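Local coordinates for glutathione S-transferase, N-terminal domain protein (Pseudomonas putida, PDB 4NAX) that binds one glutathione disulfide per subunit and probably has a transferase activity of the glutathione S-transferase superfamily, at residues A[88-93]-A[121-126]; A[127-132]-A[158-163]; A[152-157]-A[200-205]. All coordinates share one frame; numbering follows the deposited sequence.

Contact 1: A[88-93]-A[121-126]. With GDS (oxidized glutathione disulfide), chain C.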
loop_
_atom_site.group_PDB
_atom_site.type_symbol
_atom_site.label_atom_id
_atom_site.label_comp_id
_atom_site.label_asym_id
_atom_site.label_seq_id
_atom_site.Cartn_x
_atom_site.Cartn_y
_atom_site.Cartn_z
ATOM N N PHE A 88 7.577 -1.721 10.192
ATOM C CA PHE A 88 7.868 -0.842 9.065
ATOM C C PHE A 88 6.649 -0.789 8.138
ATOM O O PHE A 88 5.648 -1.452 8.386
ATOM C CB PHE A 88 9.197 -1.208 8.400
ATOM C CG PHE A 88 9.226 -2.567 7.766
ATOM C CD1 PHE A 88 9.625 -3.676 8.503
ATOM C CD2 PHE A 88 8.859 -2.737 6.463
ATOM C CE1 PHE A 88 9.642 -4.932 7.942
ATOM C CE2 PHE A 88 8.882 -3.993 5.884
ATOM C CZ PHE A 88 9.283 -5.087 6.627
ATOM N N GLU A 89 6.773 0.024 7.089
ATOM C CA GLU A 89 5.724 0.429 6.144
ATOM C C GLU A 89 4.885 1.546 6.745
ATOM O O GLU A 89 4.116 1.332 7.693
ATOM C CB GLU A 89 4.822 -0.704 5.662
ATOM C CG GLU A 89 5.534 -1.709 4.783
ATOM C CD GLU A 89 5.957 -1.140 3.442
ATOM O OE1 GLU A 89 5.218 -0.287 2.887
ATOM O OE2 GLU A 89 7.035 -1.570 2.950
ATOM N N SER A 90 5.021 2.744 6.182
ATOM C CA SER A 90 4.288 3.896 6.679
ATOM C C SER A 90 2.807 3.629 6.877
ATOM O O SER A 90 2.236 3.991 7.907
ATOM C CB SER A 90 4.512 5.093 5.766
ATOM O OG SER A 90 3.918 4.917 4.501
ATOM N N GLY A 91 2.161 3.005 5.892
ATOM C CA GLY A 91 0.731 2.764 5.987
ATOM C C GLY A 91 0.362 1.787 7.098
ATOM O O GLY A 91 -0.715 1.911 7.699
ATOM N N ALA A 92 1.222 0.797 7.353
ATOM C CA ALA A 92 1.009 -0.126 8.470
ATOM C C ALA A 92 1.173 0.599 9.801
ATOM O O ALA A 92 0.401 0.396 10.741
ATOM C CB ALA A 92 1.918 -1.341 8.399
ATOM N N ILE A 93 2.199 1.445 9.901
ATOM C CA ILE A 93 2.428 2.247 11.094
ATOM C C ILE A 93 1.258 3.196 11.354
ATOM O O ILE A 93 0.845 3.338 12.501
ATOM C CB ILE A 93 3.769 2.994 10.995
ATOM C CG1 ILE A 93 4.941 1.995 10.931
ATOM C CG2 ILE A 93 3.924 3.953 12.168
ATOM C CD1 ILE A 93 6.240 2.613 10.429
ATOM N N PHE A 121 -5.267 2.961 -1.550
ATOM C CA PHE A 121 -5.175 3.735 -2.775
ATOM C C PHE A 121 -3.891 4.585 -2.746
ATOM O O PHE A 121 -3.149 4.685 -3.741
ATOM C CB PHE A 121 -6.439 4.589 -2.936
ATOM C CG PHE A 121 -6.349 5.688 -3.961
ATOM C CD1 PHE A 121 -6.639 5.449 -5.288
ATOM C CD2 PHE A 121 -6.009 6.964 -3.575
ATOM C CE1 PHE A 121 -6.598 6.476 -6.214
ATOM C CE2 PHE A 121 -5.955 7.992 -4.501
ATOM C CZ PHE A 121 -6.241 7.740 -5.826
ATOM N N GLN A 122 -3.619 5.196 -1.594
ATOM C CA GLN A 122 -2.404 5.967 -1.442
ATOM C C GLN A 122 -1.171 5.086 -1.591
ATOM O O GLN A 122 -0.223 5.404 -2.326
ATOM C CB GLN A 122 -2.394 6.702 -0.095
ATOM C CG GLN A 122 -1.236 7.675 0.062
ATOM C CD GLN A 122 0.085 6.990 0.374
ATOM O OE1 GLN A 122 0.167 6.198 1.303
ATOM N NE2 GLN A 122 1.132 7.320 -0.364
ATOM N N MET A 123 -1.171 3.972 -0.864
ATOM C CA MET A 123 0.017 3.121 -0.775
ATOM C C MET A 123 0.359 2.447 -2.090
ATOM O O MET A 123 1.532 2.226 -2.382
ATOM C CB MET A 123 -0.149 2.094 0.343
ATOM C CG MET A 123 -0.049 2.710 1.755
ATOM S SD MET A 123 1.585 3.261 2.245
ATOM C CE MET A 123 2.401 1.699 2.434
ATOM N N GLY A 124 -0.662 2.101 -2.885
ATOM C CA GLY A 124 -0.444 1.452 -4.175
ATOM C C GLY A 124 -0.357 2.390 -5.366
ATOM O O GLY A 124 0.324 2.086 -6.369
ATOM N N GLY A 125 -0.991 3.556 -5.256
ATOM C CA GLY A 125 -1.131 4.477 -6.384
ATOM C C GLY A 125 -0.350 5.756 -6.172
ATOM O O GLY A 125 0.638 6.020 -6.845
ATOM N N ILE A 126 -0.805 6.572 -5.217
ATOM C CA ILE A 126 -0.220 7.885 -5.002
ATOM C C ILE A 126 1.283 7.831 -4.767
ATOM O O ILE A 126 2.049 8.500 -5.445
ATOM C CB ILE A 126 -0.932 8.603 -3.847
ATOM C CG1 ILE A 126 -2.423 8.839 -4.137
ATOM C CG2 ILE A 126 -0.185 9.864 -3.449
ATOM C CD1 ILE A 126 -2.692 9.863 -5.209
HETATM N N1 GDS C . 15.265 3.781 -4.348
HETATM C CA1 GDS C . 14.426 4.952 -4.599
HETATM C C1 GDS C . 14.378 5.279 -6.074
HETATM O OE1 GDS C . 13.409 5.956 -6.490
HETATM O OE2 GDS C . 15.283 4.883 -6.842
HETATM C CB1 GDS C . 14.983 6.149 -3.819
HETATM C CG1 GDS C . 13.998 7.314 -3.654
HETATM C CD1 GDS C . 12.823 6.927 -2.791
HETATM O O1 GDS C . 12.932 6.060 -1.945
HETATM N N2 GDS C . 11.695 7.581 -3.038
HETATM C CA2 GDS C . 10.487 7.394 -2.260
HETATM C C2 GDS C . 9.376 6.835 -3.109
HETATM O O2 GDS C . 9.220 7.203 -4.268
HETATM C CB2 GDS C . 10.037 8.729 -1.666
HETATM S SG2 GDS C . 11.113 9.395 -0.402
HETATM N N3 GDS C . 8.556 5.967 -2.520
HETATM C CA3 GDS C . 7.452 5.340 -3.225
HETATM C C3 GDS C . 6.255 5.020 -2.355
HETATM O OE3 GDS C . 5.507 4.105 -2.759
HETATM O OE4 GDS C . 6.059 5.722 -1.357
HETATM N N4 GDS C . 14.294 4.968 0.518
HETATM C CA4 GDS C . 15.611 4.440 0.799
HETATM C C4 GDS C . 16.176 3.610 -0.320
HETATM O OE5 GDS C . 17.341 3.131 -0.194
HETATM O OE6 GDS C . 15.478 3.466 -1.357
HETATM C C5 GDS C . 13.393 5.094 1.484
HETATM O O5 GDS C . 13.626 4.738 2.634
HETATM C CA5 GDS C . 12.072 5.735 1.120
HETATM N N5 GDS C . 10.974 5.020 1.763
HETATM C CB5 GDS C . 12.107 7.193 1.579
HETATM S SG5 GDS C . 10.585 8.105 1.315
HETATM C CA6 GDS C . 6.934 2.230 1.913
HETATM C C6 GDS C . 6.286 3.002 3.023
HETATM O OE7 GDS C . 6.887 3.073 4.123
HETATM O OE8 GDS C . 5.173 3.527 2.791
HETATM N N6 GDS C . 5.890 1.610 1.072
HETATM C CB6 GDS C . 7.818 3.155 1.074
HETATM C CG6 GDS C . 8.989 3.707 1.893
HETATM C CD6 GDS C . 9.979 4.473 1.058
HETATM O O6 GDS C . 9.843 4.607 -0.164
#

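Contact 2: A[127-132]-A[158-163]. With GDS (oxidized glutathione disulfide), chain C.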
loop_
_atom_site.group_PDB
_atom_site.type_symbol
_atom_site.label_atom_id
_atom_site.label_comp_id
_atom_site.label_asym_id
_atom_site.label_seq_id
_atom_site.Cartn_x
_atom_site.Cartn_y
_atom_site.Cartn_z
ATOM N N GLY A 127 1.708 7.074 -3.761
ATOM C CA GLY A 127 3.147 7.034 -3.446
ATOM C C GLY A 127 3.988 6.495 -4.600
ATOM O O GLY A 127 4.932 7.131 -5.038
ATOM N N PRO A 128 3.645 5.291 -5.085
ATOM C CA PRO A 128 4.504 4.690 -6.110
ATOM C C PRO A 128 4.540 5.522 -7.385
ATOM O O PRO A 128 5.602 5.692 -7.973
ATOM C CB PRO A 128 3.853 3.308 -6.324
ATOM C CG PRO A 128 3.301 2.959 -4.969
ATOM C CD PRO A 128 2.741 4.287 -4.473
ATOM N N MET A 129 3.395 6.061 -7.804
ATOM C CA MET A 129 3.334 6.788 -9.074
ATOM C C MET A 129 3.908 8.181 -8.979
ATOM O O MET A 129 4.662 8.605 -9.863
ATOM C CB MET A 129 1.917 6.764 -9.635
ATOM C CG MET A 129 1.428 5.345 -9.893
ATOM S SD MET A 129 2.414 4.471 -11.151
ATOM C CE MET A 129 3.305 3.338 -10.171
ATOM N N PHE A 130 3.581 8.920 -7.917
ATOM C CA PHE A 130 4.178 10.216 -7.765
ATOM C C PHE A 130 5.699 10.088 -7.641
ATOM O O PHE A 130 6.460 10.909 -8.156
ATOM C CB PHE A 130 3.620 10.999 -6.555
ATOM C CG PHE A 130 2.197 11.495 -6.677
ATOM C CD1 PHE A 130 1.341 11.148 -7.698
ATOM C CD2 PHE A 130 1.709 12.317 -5.659
ATOM C CE1 PHE A 130 0.036 11.618 -7.717
ATOM C CE2 PHE A 130 0.415 12.769 -5.669
ATOM C CZ PHE A 130 -0.426 12.422 -6.704
ATOM N N GLY A 131 6.151 9.045 -6.954
ATOM C CA GLY A 131 7.576 8.823 -6.824
ATOM C C GLY A 131 8.263 8.632 -8.168
ATOM O O GLY A 131 9.404 9.056 -8.343
ATOM N N GLN A 132 7.586 8.004 -9.133
ATOM C CA GLN A 132 8.171 7.847 -10.459
ATOM C C GLN A 132 8.231 9.171 -11.213
ATOM O O GLN A 132 9.158 9.387 -11.990
ATOM C CB GLN A 132 7.454 6.791 -11.299
ATOM C CG GLN A 132 7.309 5.411 -10.661
ATOM C CD GLN A 132 8.511 5.010 -9.856
ATOM O OE1 GLN A 132 9.615 4.878 -10.385
ATOM N NE2 GLN A 132 8.311 4.815 -8.570
ATOM N N LYS A 158 -1.659 12.452 -12.991
ATOM C CA LYS A 158 -2.815 13.292 -13.302
ATOM C C LYS A 158 -4.119 12.526 -13.101
ATOM O O LYS A 158 -5.074 13.072 -12.557
ATOM C CB LYS A 158 -2.747 13.815 -14.734
ATOM C CG LYS A 158 -1.698 14.851 -15.025
ATOM C CD LYS A 158 -1.761 15.183 -16.526
ATOM C CE LYS A 158 -0.973 16.397 -16.962
ATOM N NZ LYS A 158 -1.279 16.687 -18.400
ATOM N N ARG A 159 -4.171 11.282 -13.558
ATOM C CA ARG A 159 -5.376 10.457 -13.398
ATOM C C ARG A 159 -5.717 10.282 -11.909
ATOM O O ARG A 159 -6.855 10.463 -11.479
ATOM C CB ARG A 159 -5.218 9.087 -14.083
ATOM C CG ARG A 159 -6.519 8.312 -14.203
ATOM C CD ARG A 159 -6.283 6.865 -14.596
ATOM N NE ARG A 159 -5.568 6.175 -13.536
ATOM C CZ ARG A 159 -6.109 5.768 -12.387
ATOM N NH1 ARG A 159 -7.416 5.873 -12.165
ATOM N NH2 ARG A 159 -5.340 5.248 -11.451
ATOM N N LEU A 160 -4.711 9.961 -11.106
ATOM C CA LEU A 160 -4.874 9.814 -9.655
ATOM C C LEU A 160 -5.319 11.104 -8.989
ATOM O O LEU A 160 -6.198 11.088 -8.112
ATOM C CB LEU A 160 -3.552 9.339 -9.014
ATOM C CG LEU A 160 -3.126 7.905 -9.360
ATOM C CD1 LEU A 160 -1.669 7.655 -9.005
ATOM C CD2 LEU A 160 -4.002 6.878 -8.679
ATOM N N LEU A 161 -4.741 12.225 -9.418
ATOM C CA LEU A 161 -5.194 13.521 -8.921
ATOM C C LEU A 161 -6.664 13.782 -9.235
ATOM O O LEU A 161 -7.381 14.347 -8.421
ATOM C CB LEU A 161 -4.319 14.656 -9.461
ATOM C CG LEU A 161 -2.940 14.748 -8.799
ATOM C CD1 LEU A 161 -1.988 15.592 -9.634
ATOM C CD2 LEU A 161 -3.017 15.296 -7.377
ATOM N N GLY A 162 -7.100 13.363 -10.421
ATOM C CA GLY A 162 -8.493 13.502 -10.794
ATOM C C GLY A 162 -9.412 12.680 -9.912
ATOM O O GLY A 162 -10.491 13.131 -9.530
ATOM N N VAL A 163 -8.992 11.464 -9.590
ATOM C CA VAL A 163 -9.761 10.624 -8.669
ATOM C C VAL A 163 -9.909 11.343 -7.327
ATOM O O VAL A 163 -11.007 11.426 -6.774
ATOM C CB VAL A 163 -9.113 9.231 -8.485
ATOM C CG1 VAL A 163 -9.831 8.445 -7.423
ATOM C CG2 VAL A 163 -9.117 8.448 -9.802
HETATM N N1 GDS C . 15.265 3.781 -4.348
HETATM C CA1 GDS C . 14.426 4.952 -4.599
HETATM C C1 GDS C . 14.378 5.279 -6.074
HETATM O OE1 GDS C . 13.409 5.956 -6.490
HETATM O OE2 GDS C . 15.283 4.883 -6.842
HETATM C CB1 GDS C . 14.983 6.149 -3.819
HETATM C CG1 GDS C . 13.998 7.314 -3.654
HETATM C CD1 GDS C . 12.823 6.927 -2.791
HETATM O O1 GDS C . 12.932 6.060 -1.945
HETATM N N2 GDS C . 11.695 7.581 -3.038
HETATM C CA2 GDS C . 10.487 7.394 -2.260
HETATM C C2 GDS C . 9.376 6.835 -3.109
HETATM O O2 GDS C . 9.220 7.203 -4.268
HETATM C CB2 GDS C . 10.037 8.729 -1.666
HETATM S SG2 GDS C . 11.113 9.395 -0.402
HETATM N N3 GDS C . 8.556 5.967 -2.520
HETATM C CA3 GDS C . 7.452 5.340 -3.225
HETATM C C3 GDS C . 6.255 5.020 -2.355
HETATM O OE3 GDS C . 5.507 4.105 -2.759
HETATM O OE4 GDS C . 6.059 5.722 -1.357
HETATM N N4 GDS C . 14.294 4.968 0.518
HETATM C CA4 GDS C . 15.611 4.440 0.799
HETATM C C4 GDS C . 16.176 3.610 -0.320
HETATM O OE5 GDS C . 17.341 3.131 -0.194
HETATM O OE6 GDS C . 15.478 3.466 -1.357
HETATM C C5 GDS C . 13.393 5.094 1.484
HETATM O O5 GDS C . 13.626 4.738 2.634
HETATM C CA5 GDS C . 12.072 5.735 1.120
HETATM N N5 GDS C . 10.974 5.020 1.763
HETATM C CB5 GDS C . 12.107 7.193 1.579
HETATM S SG5 GDS C . 10.585 8.105 1.315
HETATM C CA6 GDS C . 6.934 2.230 1.913
HETATM C C6 GDS C . 6.286 3.002 3.023
HETATM O OE7 GDS C . 6.887 3.073 4.123
HETATM O OE8 GDS C . 5.173 3.527 2.791
HETATM N N6 GDS C . 5.890 1.610 1.072
HETATM C CB6 GDS C . 7.818 3.155 1.074
HETATM C CG6 GDS C . 8.989 3.707 1.893
HETATM C CD6 GDS C . 9.979 4.473 1.058
HETATM O O6 GDS C . 9.843 4.607 -0.164
#

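Contact 3: A[152-157]-A[200-205]. With GDS (oxidized glutathione disulfide), chain F.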
loop_
_atom_site.group_PDB
_atom_site.type_symbol
_atom_site.label_atom_id
_atom_site.label_comp_id
_atom_site.label_asym_id
_atom_site.label_seq_id
_atom_site.Cartn_x
_atom_site.Cartn_y
_atom_site.Cartn_z
ATOM N N ARG A 152 4.244 8.520 -19.126
ATOM C CA ARG A 152 3.449 7.448 -18.509
ATOM C C ARG A 152 3.124 7.793 -17.063
ATOM O O ARG A 152 1.973 7.711 -16.626
ATOM C CB ARG A 152 4.201 6.113 -18.590
ATOM C CG ARG A 152 3.624 4.962 -17.780
ATOM C CD ARG A 152 4.391 3.664 -18.025
ATOM N NE ARG A 152 3.967 2.548 -17.184
ATOM C CZ ARG A 152 2.893 1.779 -17.375
ATOM N NH1 ARG A 152 2.072 1.980 -18.409
ATOM N NH2 ARG A 152 2.640 0.783 -16.521
ATOM N N TYR A 153 4.142 8.169 -16.298
ATOM C CA TYR A 153 3.968 8.427 -14.867
ATOM C C TYR A 153 3.301 9.780 -14.576
ATOM O O TYR A 153 2.494 9.897 -13.644
ATOM C CB TYR A 153 5.287 8.189 -14.090
ATOM C CG TYR A 153 5.709 6.743 -14.286
ATOM C CD1 TYR A 153 4.936 5.716 -13.789
ATOM C CD2 TYR A 153 6.803 6.412 -15.045
ATOM C CE1 TYR A 153 5.242 4.398 -14.023
ATOM C CE2 TYR A 153 7.118 5.092 -15.299
ATOM C CZ TYR A 153 6.337 4.089 -14.794
ATOM O OH TYR A 153 6.658 2.789 -15.102
ATOM N N VAL A 154 3.565 10.774 -15.415
ATOM C CA VAL A 154 2.863 12.047 -15.316
ATOM C C VAL A 154 1.364 11.856 -15.590
ATOM O O VAL A 154 0.510 12.341 -14.847
ATOM C CB VAL A 154 3.458 13.095 -16.273
ATOM C CG1 VAL A 154 2.565 14.321 -16.408
ATOM C CG2 VAL A 154 4.837 13.475 -15.770
ATOM N N ASN A 155 1.031 11.170 -16.681
ATOM C CA ASN A 155 -0.356 10.944 -17.030
ATOM C C ASN A 155 -1.066 10.137 -15.957
ATOM O O ASN A 155 -2.209 10.430 -15.603
ATOM C CB ASN A 155 -0.457 10.289 -18.399
ATOM C CG ASN A 155 -0.165 11.273 -19.524
ATOM O OD1 ASN A 155 -0.402 12.476 -19.390
ATOM N ND2 ASN A 155 0.383 10.774 -20.629
ATOM N N GLU A 156 -0.394 9.129 -15.409
ATOM C CA GLU A 156 -1.005 8.346 -14.337
ATOM C C GLU A 156 -1.202 9.181 -13.076
ATOM O O GLU A 156 -2.231 9.069 -12.399
ATOM C CB GLU A 156 -0.201 7.086 -14.063
ATOM C CG GLU A 156 -0.689 6.265 -12.895
ATOM C CD GLU A 156 -2.112 5.746 -13.020
ATOM O OE1 GLU A 156 -2.754 5.854 -14.100
ATOM O OE2 GLU A 156 -2.616 5.253 -11.993
ATOM N N SER A 157 -0.234 10.041 -12.763
ATOM C CA SER A 157 -0.360 10.920 -11.609
ATOM C C SER A 157 -1.499 11.913 -11.778
ATOM O O SER A 157 -2.225 12.192 -10.832
ATOM C CB SER A 157 0.970 11.630 -11.330
ATOM O OG SER A 157 1.946 10.675 -10.940
ATOM N N ASP A 200 3.409 22.312 -12.819
ATOM C CA ASP A 200 2.972 22.559 -14.187
ATOM C C ASP A 200 2.861 21.248 -14.978
ATOM O O ASP A 200 1.906 21.041 -15.745
ATOM C CB ASP A 200 3.932 23.530 -14.890
ATOM C CG ASP A 200 3.879 24.948 -14.314
ATOM O OD1 ASP A 200 2.969 25.271 -13.514
ATOM O OD2 ASP A 200 4.765 25.754 -14.673
ATOM N N LEU A 201 3.824 20.353 -14.775
ATOM C CA LEU A 201 3.820 19.061 -15.470
ATOM C C LEU A 201 2.502 18.283 -15.261
ATOM O O LEU A 201 2.003 17.640 -16.168
ATOM C CB LEU A 201 4.981 18.182 -14.977
ATOM C CG LEU A 201 6.103 17.642 -15.846
ATOM C CD1 LEU A 201 6.723 16.487 -15.060
ATOM C CD2 LEU A 201 5.618 17.213 -17.220
ATOM N N VAL A 202 1.976 18.275 -14.044
ATOM C CA VAL A 202 0.722 17.553 -13.788
ATOM C C VAL A 202 -0.526 18.422 -13.900
ATOM O O VAL A 202 -1.623 17.952 -13.616
ATOM C CB VAL A 202 0.724 16.823 -12.425
ATOM C CG1 VAL A 202 1.919 15.873 -12.329
ATOM C CG2 VAL A 202 0.678 17.802 -11.260
ATOM N N GLY A 203 -0.371 19.676 -14.322
ATOM C CA GLY A 203 -1.513 20.568 -14.500
ATOM C C GLY A 203 -2.271 20.746 -13.199
ATOM O O GLY A 203 -3.496 20.662 -13.163
ATOM N N PHE A 204 -1.537 21.010 -12.123
ATOM C CA PHE A 204 -2.096 20.985 -10.765
ATOM C C PHE A 204 -3.209 21.996 -10.556
ATOM O O PHE A 204 -4.138 21.762 -9.781
ATOM C CB PHE A 204 -0.997 21.226 -9.716
ATOM C CG PHE A 204 -1.443 20.967 -8.298
ATOM C CD1 PHE A 204 -1.889 19.705 -7.916
ATOM C CD2 PHE A 204 -1.386 21.961 -7.339
ATOM C CE1 PHE A 204 -2.293 19.461 -6.624
ATOM C CE2 PHE A 204 -1.777 21.711 -6.040
ATOM C CZ PHE A 204 -2.238 20.461 -5.681
ATOM N N ASP A 205 -3.120 23.127 -11.250
ATOM C CA ASP A 205 -4.104 24.174 -11.054
ATOM C C ASP A 205 -5.511 23.754 -11.483
ATOM O O ASP A 205 -6.483 24.418 -11.111
ATOM C CB ASP A 205 -3.652 25.490 -11.694
ATOM C CG ASP A 205 -2.588 26.176 -10.868
ATOM O OD1 ASP A 205 -2.829 26.418 -9.664
ATOM O OD2 ASP A 205 -1.503 26.458 -11.410
HETATM N N1 GDS F . -3.997 -1.067 -5.712
HETATM C CA1 GDS F . -5.055 -1.700 -6.508
HETATM C C1 GDS F . -5.534 -2.926 -5.778
HETATM O OE1 GDS F . -6.728 -3.280 -5.886
HETATM O OE2 GDS F . -4.719 -3.550 -5.074
HETATM C CB1 GDS F . -4.508 -2.097 -7.890
HETATM C CG1 GDS F . -5.611 -2.641 -8.777
HETATM C CD1 GDS F . -5.181 -2.816 -10.216
HETATM O O1 GDS F . -4.054 -2.509 -10.604
HETATM N N2 GDS F . -6.116 -3.331 -11.013
HETATM C CA2 GDS F . -5.917 -3.523 -12.450
HETATM C C2 GDS F . -6.938 -2.725 -13.224
HETATM O O2 GDS F . -8.126 -2.797 -12.907
HETATM C CB2 GDS F . -6.038 -5.001 -12.814
HETATM S SG2 GDS F . -4.889 -6.084 -11.981
HETATM N N3 GDS F . -6.509 -2.020 -14.264
HETATM C CA3 GDS F . -7.438 -1.295 -15.130
HETATM C C3 GDS F . -6.843 -0.084 -15.768
HETATM O OE3 GDS F . -5.649 0.227 -15.501
HETATM O OE4 GDS F . -7.583 0.557 -16.552
HETATM N N4 GDS F . -1.193 -3.156 -10.960
HETATM C CA4 GDS F . -0.222 -2.583 -10.042
HETATM C C4 GDS F . -0.482 -2.866 -8.577
HETATM O OE5 GDS F . -1.093 -3.905 -8.277
HETATM O OE6 GDS F . -0.007 -2.064 -7.746
HETATM C C5 GDS F . -0.862 -3.576 -12.176
HETATM O O5 GDS F . 0.288 -3.531 -12.599
HETATM C CA5 GDS F . -1.973 -4.159 -13.008
HETATM N N5 GDS F . -1.834 -3.792 -14.404
HETATM C CB5 GDS F . -1.960 -5.689 -12.869
HETATM S SG5 GDS F . -3.409 -6.498 -13.550
HETATM C CA6 GDS F . -2.212 -0.231 -16.427
HETATM C C6 GDS F . -0.837 -0.062 -17.038
HETATM O OE7 GDS F . -0.662 0.753 -17.972
HETATM O OE8 GDS F . 0.105 -0.752 -16.586
HETATM N N6 GDS F . -3.054 0.916 -16.727
HETATM C CB6 GDS F . -2.926 -1.445 -17.020
HETATM C CG6 GDS F . -2.405 -2.777 -16.506
HETATM C CD6 GDS F . -2.651 -2.942 -15.016
HETATM O O6 GDS F . -3.558 -2.351 -14.425
#

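Contact 1: A[88-93]-A[121-126]
M123 reaches from helix 121-126 across to the start of helix 90-101, at E89, S90 and G91, and the end of its side chain abuts those residues and the ligand carboxylate beside them. Its CG stands anti to the carbonyl carbon (chi1 -72°), and further bends at the next two torsions curl the chain so that sulfur and methyl both meet the opposite segment. The sulfur SD comes 3.6 Å from S90 OG and 3.7 Å from G91 N, while the methyl CE is 3.5 Å from E89 OE1. That same methyl also lies 3.3 Å from OE8 of the ligand, giving the carboxylate an apolar neighbour on the side of helix 109-137. At G91 a CB would come only 2.9 Å from M123 CG, so the bare glycine lets the methionine settle close to the helix start. Here the thioredoxin-like N-terminal domain passes from strand 85-88 into helix 90-101, and the Glu-Ser pair at this junction is the classic glutathione S-transferase motif that grips the gamma-glutamyl group. E89 sits at the N-cap of the helix and bends back at chi2 so that OE1 accepts a hydrogen bond from the ligand amino group N6 at 2.7 Å. S90 takes the ligand carboxylate with two donors: its backbone N gives an almost straight bond to OE7 (2.8 Å, 174°), and its hydroxyl OG donates to OE8 at 2.5 Å. With chi1 at 68°, OG sits between its own backbone N and carbonyl carbon and can serve the second carboxylate oxygen. Two donors on one carboxylate limit its rotation, and the start of the helix would probably stabilise its negative charge. K33 NZ is also hydrogen-bonded to S90 OG.

Contact 2: A[127-132]-A[158-163]
M129 and F130 both carry CG anti to the carbonyl carbon, with chi1 of -60° and -70°, and L160 and L161 of the facing helix share that first torsion, which sends the side chains toward each other in two apolar pairs. In the first, M129 turns its CB toward segment 158-163 and then bends away, leaving the root of the chain rather than its sulfur to make the contact: CB lies 3.7 Å and CG 4.0 Å from L160 CD1. The two side chains meet at about a right angle. In the second, F130 extends its ring toward the facing helix, where atom CZ is 3.9 Å from L161 CD2. The ring meets that methyl obliquely, and it also approaches the base of L160, with CE1 4.4 Å from L160 CB. Dispersion and the exclusion of water hold these buried groups together. The short axes of 127-132 and 158-163 pass 10.7 Å apart with 137° between their directions, a roughly antiparallel pairing within the all-helical C-terminal domain. Segment 127-132 works on two sides. Away from the leucines it lines the ligand pocket, where P128 CG lies 3.3 Å from the ligand atom OE3 and G131 CA is 3.4 Å from O2; a CB on G131 would clash with that oxygen. Q132 NE2 folds back to P128 O with a bond in the carbonyl plane, while its OE1 accepts from R152 NH2 and Y153 OH of the second subunit. Around the contact, F130 also leans on W188 and L192 of helix 180-193, L161 shares L192 and reaches V202 in the following loop, and L160 packs against F121 and I126 of helix 109-137, so the interface is one face of a bundle built by helices 109-137, 148-168 and 180-193.

Contact 3: A[152-157]-A[200-205]
V154 points into the loop 200-205 and touches L201 with both of its methyl groups. CG1, anti to the backbone N (chi1 168°), comes 3.4 Å from the carbonyl oxygen L201 O, whereas CG2 meets L201 CD1 at 3.6 Å, the two side chains crossing at about a right angle. V202 flanks them, its CG1 4.4 Å from V154 CG1 and near S157 CB as well. The loop presents these residues through a type I beta turn from D200 to G203, part of the connection between helices 180-193 and 208-219 in the C-terminal domain, which here lies against helix 148-168. V202 also leans on L192 of helix 180-193. Next along the helix, S157 OG donates to Y153 O at 2.9 Å, the opposite face of that carbonyl taking S157 N. R152, extended from CG to NE, lays CG over the Y153 ring and binds a glutathione disulfide held largely by the second subunit: NH1 donates to OE7 and NH2 to OE8, both at 3.0 Å. A leucine in place of this arginine would probably leave that ligand carboxylate without its two guanidinium bonds and its positive mate. The guanidinium also makes a cation-pi contact with F135 of the second subunit.

In the fold
Contacts 1 and 2 each use one segment of helix 109-137, their centres about 13 Å apart, and border the same glutathione disulfide: contact 1 holds a gamma-glutamyl end, and contact 2 lines the pocket with G127, P128 and G131. They touch directly, Q122 O lying 2.9 Å from G127 N in a probable hydrogen bond. Contact 3 shares helix 148-168 with contact 2 at about 8 Å between centres, and F130 CD1 reaches S157 OG at 3.3 Å. Contacts 1 and 3 do not touch within the subunit (centres about 21 Å apart), yet R152 of contact 3 reaches the disulfide bound by E89 and S90 of the second subunit, making the pocket a product of the dimer.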